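Local coordinates for putative acetoin utilization protein, acetoin dehydrogenase (PDB 5AWE) that is of unknown function but combines a pair of CBS domains with an ACT domain, an architecture consistent with sensing small-molecule ligands, at residues E188-E191 with G192-K195. Residues are numbered along the deposited sequence; the frame is centred on the assembly and turned at random.
Sequences EDVE and GVPK
Val193 and Val190 meet where the loop winds into a helix. From CB, which lies 3.4 Å from Val190 O, the side chain of Val193 splits. With CG1 anti to the backbone N (chi1 179°), CG2 lies beside that N and falls back over the preceding turn: it sits 3.1 Å from Val190 O and, more loosely, 4.3 Å from Val190 CG2. Val190 O also accepts the backbone N-H of Val193, a fairly straight bond of 3.1 Å (162° at the hydrogen) whose donor stands well above the carbonyl plane, so a polar and an apolar group of one residue converge on the same carbonyl. One residue earlier, Gly192 N bonds to Asp189 O at 2.8 Å. The two bonds close overlapping type I beta turns, 189-192 and 190-193, that run into helix 193-199. Pro194 has no N-H to offer, and its CD rests 3.2 Å from Glu191 O instead. Asp189 OD1 approaches Gly192 N at 3.5 Å without a hydrogen bond, while OD2 forms a salt bridge with Arg196 of the helix that follows. In the ACT domain this helix faces strand 141-148: Val190 of the loop and Pro194 pack on Leu141, Val193 on Ile143.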
ATOM      1  N   GLU A 188     -35.476  40.384  30.459  1.00 31.00           N
ATOM      2  CA  GLU A 188     -36.715  40.617  31.180  1.00 33.30           C
ATOM      3  C   GLU A 188     -37.930  40.604  30.271  1.00 34.31           C
ATOM      4  O   GLU A 188     -38.021  41.387  29.322  1.00 37.13           O
ATOM      5  CB  GLU A 188     -36.643  41.957  31.910  1.00 36.86           C
ATOM      6  CG  GLU A 188     -37.825  42.231  32.819  1.00 46.40           C
ATOM      7  CD  GLU A 188     -37.602  43.434  33.709  1.00 55.87           C
ATOM      8  OE1 GLU A 188     -36.479  43.576  34.246  1.00 57.75           O
ATOM      9  OE2 GLU A 188     -38.548  44.239  33.867  1.00 60.21           O
ATOM     10  N   ASP A 189     -38.864  39.711  30.575  1.00 33.75           N
ATOM     11  CA  ASP A 189     -40.158  39.680  29.910  1.00 32.93           C
ATOM     12  C   ASP A 189     -40.028  39.468  28.404  1.00 32.55           C
ATOM     13  O   ASP A 189     -40.822  39.990  27.622  1.00 32.64           O
ATOM     14  CB  ASP A 189     -40.928  40.975  30.199  1.00 32.06           C
ATOM     15  CG  ASP A 189     -42.380  40.892  29.769  1.00 34.22           C
ATOM     16  OD1 ASP A 189     -42.951  39.783  29.810  1.00 34.88           O
ATOM     17  OD2 ASP A 189     -42.951  41.935  29.386  1.00 36.48           O
ATOM     18  N   VAL A 190     -39.028  38.691  28.004  1.00 32.18           N
ATOM     19  CA  VAL A 190     -38.838  38.356  26.597  1.00 31.03           C
ATOM     20  C   VAL A 190     -40.103  37.734  26.004  1.00 31.36           C
ATOM     21  O   VAL A 190     -40.370  37.861  24.809  1.00 31.29           O
ATOM     22  CB  VAL A 190     -37.667  37.362  26.413  1.00 32.41           C
ATOM     23  CG1 VAL A 190     -37.990  36.030  27.102  1.00 27.17           C
ATOM     24  CG2 VAL A 190     -37.396  37.148  24.933  1.00 28.31           C
ATOM     25  N   GLU A 191     -40.887  37.066  26.844  1.00 31.38           N
ATOM     26  CA  GLU A 191     -42.095  36.396  26.372  1.00 32.67           C
ATOM     27  C   GLU A 191     -43.095  37.444  25.900  1.00 32.62           C
ATOM     28  O   GLU A 191     -43.938  37.178  25.049  1.00 32.24           O
ATOM     29  CB  GLU A 191     -42.715  35.553  27.490  1.00 35.17           C
ATOM     30  CG  GLU A 191     -41.730  34.625  28.204  1.00 42.19           C
ATOM     31  CD  GLU A 191     -40.765  35.379  29.118  1.00 48.59           C
ATOM     32  OE1 GLU A 191     -40.929  36.609  29.279  1.00 50.77           O
ATOM     33  OE2 GLU A 191     -39.844  34.741  29.675  1.00 45.66           O
ATOM     34  N   GLY A 192     -42.983  38.645  26.452  1.00 33.26           N
ATOM     35  CA  GLY A 192     -43.904  39.704  26.092  1.00 33.60           C
ATOM     36  C   GLY A 192     -43.617  40.337  24.747  1.00 33.15           C
ATOM     37  O   GLY A 192     -44.456  41.066  24.217  1.00 34.75           O
ATOM     38  N   VAL A 193     -42.446  40.058  24.180  1.00 33.18           N
ATOM     39  CA  VAL A 193     -42.004  40.761  22.976  1.00 31.72           C
ATOM     40  C   VAL A 193     -42.905  40.570  21.769  1.00 31.74           C
ATOM     41  O   VAL A 193     -43.281  41.548  21.130  1.00 31.57           O
ATOM     42  CB  VAL A 193     -40.585  40.352  22.544  1.00 28.72           C
ATOM     43  CG1 VAL A 193     -40.213  41.105  21.288  1.00 30.16           C
ATOM     44  CG2 VAL A 193     -39.587  40.641  23.648  1.00 26.54           C
ATOM     45  N   PRO A 194     -43.256  39.311  21.432  1.00 32.65           N
ATOM     46  CA  PRO A 194     -44.123  39.044  20.272  1.00 34.07           C
ATOM     47  C   PRO A 194     -45.430  39.833  20.337  1.00 36.81           C
ATOM     48  O   PRO A 194     -45.867  40.428  19.344  1.00 36.97           O
ATOM     49  CB  PRO A 194     -44.369  37.532  20.336  1.00 26.55           C
ATOM     50  CG  PRO A 194     -43.255  36.998  21.153  1.00 27.34           C
ATOM     51  CD  PRO A 194     -42.929  38.070  22.158  1.00 30.22           C
ATOM     52  N   LYS A 195     -46.047  39.838  21.516  1.00 38.67           N
ATOM     53  CA  LYS A 195     -47.232  40.656  21.750  1.00 41.13           C
ATOM     54  C   LYS A 195     -46.919  42.096  21.340  1.00 40.82           C
ATOM     55  O   LYS A 195     -47.455  42.608  20.349  1.00 40.38           O
ATOM     56  CB  LYS A 195     -47.616  40.623  23.238  1.00 47.95           C
ATOM     57  CG  LYS A 195     -47.664  39.225  23.855  1.00 54.05           C
ATOM     58  CD  LYS A 195     -49.021  38.557  23.642  1.00 62.56           C
ATOM     59  CE  LYS A 195     -50.090  39.157  24.548  1.00 65.36           C
ATOM     60  NZ  LYS A 195     -51.376  38.404  24.475  1.00 66.53           N
TER